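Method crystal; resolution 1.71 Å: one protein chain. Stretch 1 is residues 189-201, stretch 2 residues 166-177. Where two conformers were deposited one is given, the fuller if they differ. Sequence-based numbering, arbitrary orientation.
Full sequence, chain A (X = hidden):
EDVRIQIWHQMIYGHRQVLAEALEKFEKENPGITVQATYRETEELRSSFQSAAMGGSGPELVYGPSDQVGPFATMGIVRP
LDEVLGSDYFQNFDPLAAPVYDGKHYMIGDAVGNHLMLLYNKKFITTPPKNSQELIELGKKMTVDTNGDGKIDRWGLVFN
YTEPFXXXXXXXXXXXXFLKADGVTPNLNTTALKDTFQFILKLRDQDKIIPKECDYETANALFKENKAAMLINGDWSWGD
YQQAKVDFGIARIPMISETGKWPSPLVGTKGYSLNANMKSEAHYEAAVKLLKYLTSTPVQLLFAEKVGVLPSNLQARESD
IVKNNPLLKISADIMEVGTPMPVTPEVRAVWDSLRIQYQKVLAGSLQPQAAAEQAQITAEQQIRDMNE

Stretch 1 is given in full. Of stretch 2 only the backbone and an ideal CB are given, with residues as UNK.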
# COMPACT_ATOMS: atom_id res chain seq x y z
N ASN A 189 -2.09 -16.64 15.70
CA ASN A 189 -1.37 -17.70 16.41
C ASN A 189 -1.39 -18.97 15.57
O ASN A 189 -2.02 -19.98 15.89
CB ASN A 189 -1.98 -17.94 17.79
CG ASN A 189 -1.17 -18.94 18.61
OD1 ASN A 189 0.00 -19.19 18.30
ND2 ASN A 189 -1.78 -19.53 19.63
N THR A 190 -0.67 -18.91 14.45
CA THR A 190 -0.75 -19.92 13.41
C THR A 190 0.64 -20.36 13.00
O THR A 190 1.62 -19.62 13.15
CB THR A 190 -1.48 -19.41 12.17
OG1 THR A 190 -0.72 -18.33 11.58
CG2 THR A 190 -2.88 -18.91 12.54
N THR A 191 0.73 -21.58 12.47
CA THR A 191 1.97 -22.01 11.85
C THR A 191 2.35 -21.08 10.71
O THR A 191 3.53 -20.76 10.51
CB THR A 191 1.84 -23.45 11.35
OG1 THR A 191 1.60 -24.32 12.47
CG2 THR A 191 3.11 -23.89 10.66
N ALA A 192 1.35 -20.60 9.97
CA ALA A 192 1.61 -19.74 8.82
C ALA A 192 2.37 -18.48 9.23
O ALA A 192 3.34 -18.09 8.58
CB ALA A 192 0.29 -19.37 8.13
N LEU A 193 1.94 -17.82 10.31
CA LEU A 193 2.66 -16.62 10.72
C LEU A 193 4.05 -16.96 11.26
O LEU A 193 5.02 -16.27 10.95
CB LEU A 193 1.86 -15.83 11.76
CG LEU A 193 2.53 -14.51 12.16
CD1 LEU A 193 2.71 -13.56 10.94
CD2 LEU A 193 1.75 -13.82 13.29
N LYS A 194 4.16 -18.03 12.06
CA LYS A 194 5.48 -18.45 12.52
C LYS A 194 6.40 -18.72 11.33
O LYS A 194 7.56 -18.27 11.30
CB LYS A 194 5.37 -19.70 13.40
CG LYS A 194 6.71 -20.25 13.87
CD LYS A 194 6.54 -21.66 14.42
CE LYS A 194 6.02 -22.60 13.35
NZ LYS A 194 7.09 -23.48 12.80
N ASP A 195 5.89 -19.42 10.31
CA ASP A 195 6.69 -19.77 9.14
C ASP A 195 7.08 -18.52 8.35
O ASP A 195 8.19 -18.45 7.79
CB ASP A 195 5.93 -20.75 8.24
CG ASP A 195 5.92 -22.18 8.78
OD1 ASP A 195 6.65 -22.48 9.75
OD2 ASP A 195 5.18 -23.01 8.22
N THR A 196 6.19 -17.54 8.29
CA THR A 196 6.50 -16.26 7.64
C THR A 196 7.63 -15.55 8.36
O THR A 196 8.58 -15.06 7.73
CB THR A 196 5.25 -15.38 7.60
OG1 THR A 196 4.24 -16.00 6.79
CG2 THR A 196 5.57 -14.02 7.00
N PHE A 197 7.51 -15.43 9.68
CA PHE A 197 8.60 -14.89 10.49
C PHE A 197 9.91 -15.61 10.21
O PHE A 197 10.96 -14.98 10.06
CB PHE A 197 8.27 -15.01 11.98
CG PHE A 197 7.21 -14.05 12.46
CD1 PHE A 197 6.78 -12.99 11.67
CD2 PHE A 197 6.62 -14.23 13.70
CE1 PHE A 197 5.82 -12.11 12.12
CE2 PHE A 197 5.64 -13.35 14.17
CZ PHE A 197 5.24 -12.29 13.36
N GLN A 198 9.87 -16.95 10.15
CA GLN A 198 11.11 -17.69 9.98
C GLN A 198 11.66 -17.55 8.57
O GLN A 198 12.88 -17.54 8.39
CB GLN A 198 10.91 -19.17 10.34
CG GLN A 198 10.30 -19.37 11.72
CD GLN A 198 10.22 -20.83 12.16
OE1 GLN A 198 10.76 -21.21 13.19
NE2 GLN A 198 9.52 -21.65 11.37
N PHE A 199 10.77 -17.47 7.57
CA PHE A 199 11.20 -17.33 6.18
C PHE A 199 12.03 -16.07 6.00
O PHE A 199 13.10 -16.09 5.38
CB PHE A 199 9.98 -17.31 5.26
CG PHE A 199 10.30 -17.07 3.81
CD1 PHE A 199 10.98 -18.02 3.06
CD2 PHE A 199 9.92 -15.89 3.20
CE1 PHE A 199 11.27 -17.80 1.73
CE2 PHE A 199 10.21 -15.66 1.87
CZ PHE A 199 10.87 -16.61 1.14
N ILE A 200 11.58 -14.96 6.58
CA ILE A 200 12.31 -13.71 6.40
C ILE A 200 13.58 -13.71 7.25
O ILE A 200 14.62 -13.21 6.82
CB ILE A 200 11.39 -12.52 6.70
CG1 ILE A 200 10.43 -12.34 5.51
CG2 ILE A 200 12.18 -11.24 6.95
CD1 ILE A 200 9.43 -11.28 5.72
N LEU A 201 13.55 -14.32 8.44
CA LEU A 201 14.79 -14.48 9.19
C LEU A 201 15.81 -15.28 8.39
O LEU A 201 17.01 -14.99 8.42
CB LEU A 201 14.53 -15.17 10.53
CG LEU A 201 13.90 -14.35 11.65
CD1 LEU A 201 13.66 -15.26 12.84
CD2 LEU A 201 14.81 -13.21 12.04
N UNK A 166 4.47 -5.64 4.21
CA UNK A 166 5.43 -6.25 3.30
C UNK A 166 5.67 -7.73 3.60
O UNK A 166 6.14 -8.45 2.70
CB UNK A 166 6.76 -5.49 3.36
N UNK A 167 5.35 -8.23 4.80
CA UNK A 167 5.39 -9.69 4.95
C UNK A 167 4.01 -10.33 4.94
O UNK A 167 3.92 -11.56 4.84
CB UNK A 167 6.11 -10.06 6.25
N UNK A 168 2.94 -9.54 4.97
CA UNK A 168 1.58 -10.08 4.85
C UNK A 168 1.35 -11.01 3.66
O UNK A 168 0.62 -12.00 3.83
CB UNK A 168 0.59 -8.92 4.76
N UNK A 169 1.89 -10.77 2.46
CA UNK A 169 1.59 -11.68 1.35
C UNK A 169 2.04 -13.10 1.61
O UNK A 169 1.43 -14.04 1.08
CB UNK A 169 2.25 -11.17 0.06
N UNK A 170 3.08 -13.30 2.42
CA UNK A 170 3.59 -14.65 2.64
C UNK A 170 2.71 -15.46 3.58
O UNK A 170 2.74 -16.69 3.52
CB UNK A 170 5.01 -14.59 3.20
N UNK A 171 1.95 -14.80 4.44
CA UNK A 171 1.21 -15.53 5.47
C UNK A 171 0.30 -16.58 4.84
O UNK A 171 0.42 -17.76 5.20
CB UNK A 171 0.39 -14.56 6.33
N UNK A 172 -0.62 -16.24 3.91
CA UNK A 172 -1.47 -17.28 3.34
C UNK A 172 -0.72 -18.30 2.50
O UNK A 172 -1.22 -19.42 2.33
CB UNK A 172 -2.56 -16.63 2.48
N UNK A 173 0.46 -17.96 1.97
CA UNK A 173 1.23 -18.95 1.23
C UNK A 173 1.78 -20.03 2.15
O UNK A 173 2.10 -21.14 1.69
CB UNK A 173 2.38 -18.27 0.47
N UNK A 174 1.90 -19.74 3.45
CA UNK A 174 2.34 -20.73 4.43
C UNK A 174 1.17 -21.36 5.16
O UNK A 174 1.40 -22.19 6.05
CB UNK A 174 3.29 -20.09 5.44
N UNK A 175 -0.07 -21.01 4.82
CA UNK A 175 -1.22 -21.55 5.50
C UNK A 175 -2.36 -20.56 5.64
O UNK A 175 -2.82 -19.98 4.66
CB UNK A 175 -0.81 -22.05 6.88
N UNK A 176 -2.82 -20.35 6.87
CA UNK A 176 -4.04 -19.60 7.09
C UNK A 176 -3.85 -18.11 6.84
O UNK A 176 -2.79 -17.54 7.10
CB UNK A 176 -4.54 -19.83 8.52
N UNK A 177 -4.91 -17.46 6.34
CA UNK A 177 -4.96 -16.01 6.26
C UNK A 177 -4.86 -15.40 7.66
O UNK A 177 -5.14 -16.05 8.67
CB UNK A 177 -6.24 -15.56 5.56

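At position 166 the CA-to-CB bond points sideways and nothing of stretch 1 lies within 5.5 Å, so the helix opposite sets no preference; the residue is Phe166, whose ring leads away.

Position 167 is different. Its CB points toward the helix, 3.6 Å from Ile200 CD1 and 4.1 Å from Thr196 CG2, with Leu193 and Phe197 completing an apolar hollow. A large aliphatic or aromatic side chain would suit. Phe167 fills it as a knob among these four residues: its CB lies 3.5 Å from Ile200 CD1, and its face receives the edge of Phe197 in an offset edge-to-face pair, with CE1 of Phe167 3.9 Å from CE1 of Phe197.

Position 168 points away and 169 sideways, both without a neighbour in stretch 1. A phi of -61° at 169 is compatible with proline. The residues are Ala168 and Pro169.

At 170 the CB again points toward stretch 1, 3.9 Å from Thr196 CG2 and 5.1 Å from Phe199 CD2. Bulky apolar groups, aromatic or aliphatic, could meet the Phe199 ring. Phe170 does so, CE1 to Phe199 CE2 at 3.8 Å; Phe199 CE2 lies over one face of the Phe170 ring, and the two planes meet obliquely at 51°.

The CB of 171 points sideways, 4.1 Å from Thr196 OG1. That hydroxyl already donates to Ala192 O, and Leu193 CD1 offers an apolar surface, so a branched aliphatic residue is a natural choice. Ile171 extends CD1 to 3.8 Å from Leu193 CD1, while its CG2 lies 4.1 Å from Ala192 CB.

Positions 172 and 173 point away and sideways, without contacts to stretch 1; phi at 172 also permits proline. They are Pro172 and Ala173.

Position 174 faces the helix, its CB 3.7 Å from Ala192 O and 3.9 Å from Asp195 CB. A broad, flat side chain could run along the helix toward Phe199. Phe174 has the largest covered area of the stretch: Asp195 CB sits over its face, 4.0 Å from the ring centroid, and Phe199 CB lies 3.7 Å from its CZ.

At 175 phi is positive (144°), and an ideal CB would be 3.2 Å from Ala192 CB and jammed against the preceding carbonyl. Glycine is required, and Gly175 is found.

Position 176 points sideways beside the helix start, where the amides of Thr191 and Ala192 favour an acceptor, such as Asp, Glu, Asn or Gln. Glu176 reaches them through water: OE1 accepts from water 2 (2.6 Å), which accepts from Ala192 N (3.2 Å), and from water 3 (3.0 Å), which accepts from Thr191 N (2.9 Å).

Position 177 points away from stretch 1, so the helix sets no demand; it is Ala177, which does not touch that stretch.

Stretch 2, residues 166-177: FFAPFIPAFGEA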
# COMPACT_ATOMS: atom_id res chain seq x y z
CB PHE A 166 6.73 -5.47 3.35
CG PHE A 166 6.64 -4.10 2.70
CD1 PHE A 166 6.03 -3.04 3.36
CD2 PHE A 166 7.13 -3.89 1.42
CE1 PHE A 166 5.93 -1.78 2.76
CE2 PHE A 166 7.03 -2.64 0.81
CZ PHE A 166 6.44 -1.59 1.49
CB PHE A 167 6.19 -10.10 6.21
CG PHE A 167 5.62 -9.67 7.54
CD1 PHE A 167 4.51 -10.32 8.09
CD2 PHE A 167 6.25 -8.69 8.28
CE1 PHE A 167 4.02 -9.95 9.35
CE2 PHE A 167 5.77 -8.30 9.53
CZ PHE A 167 4.64 -8.93 10.06
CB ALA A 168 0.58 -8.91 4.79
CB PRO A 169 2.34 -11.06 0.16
CG PRO A 169 2.51 -9.61 0.52
CD PRO A 169 2.75 -9.64 2.01
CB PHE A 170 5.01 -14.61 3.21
CG PHE A 170 5.99 -13.88 2.33
CD1 PHE A 170 6.45 -14.47 1.16
CD2 PHE A 170 6.43 -12.62 2.66
CE1 PHE A 170 7.33 -13.79 0.32
CE2 PHE A 170 7.31 -11.93 1.84
CZ PHE A 170 7.76 -12.52 0.67
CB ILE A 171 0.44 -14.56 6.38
CG1 ILE A 171 1.44 -13.64 7.10
CG2 ILE A 171 -0.39 -15.35 7.39
CD1 ILE A 171 0.78 -12.44 7.83
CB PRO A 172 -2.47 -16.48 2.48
CG PRO A 172 -1.78 -15.18 2.18
CD PRO A 172 -0.98 -14.90 3.41
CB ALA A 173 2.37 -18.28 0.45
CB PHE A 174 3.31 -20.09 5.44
CG PHE A 174 4.69 -19.87 4.88
CD1 PHE A 174 5.54 -20.94 4.64
CD2 PHE A 174 5.15 -18.59 4.61
CE1 PHE A 174 6.81 -20.74 4.14
CE2 PHE A 174 6.42 -18.38 4.10
CZ PHE A 174 7.25 -19.46 3.87
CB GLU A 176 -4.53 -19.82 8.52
CG GLU A 176 -4.91 -21.25 8.86
CD GLU A 176 -4.77 -21.56 10.33
OE1 GLU A 176 -3.65 -21.96 10.76
OE2 GLU A 176 -5.77 -21.39 11.06
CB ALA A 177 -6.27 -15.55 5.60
O HOH W 1 -2.08 -16.74 9.99
O HOH W 2 -1.40 -22.06 9.44
O HOH W 3 -1.68 -23.11 12.72
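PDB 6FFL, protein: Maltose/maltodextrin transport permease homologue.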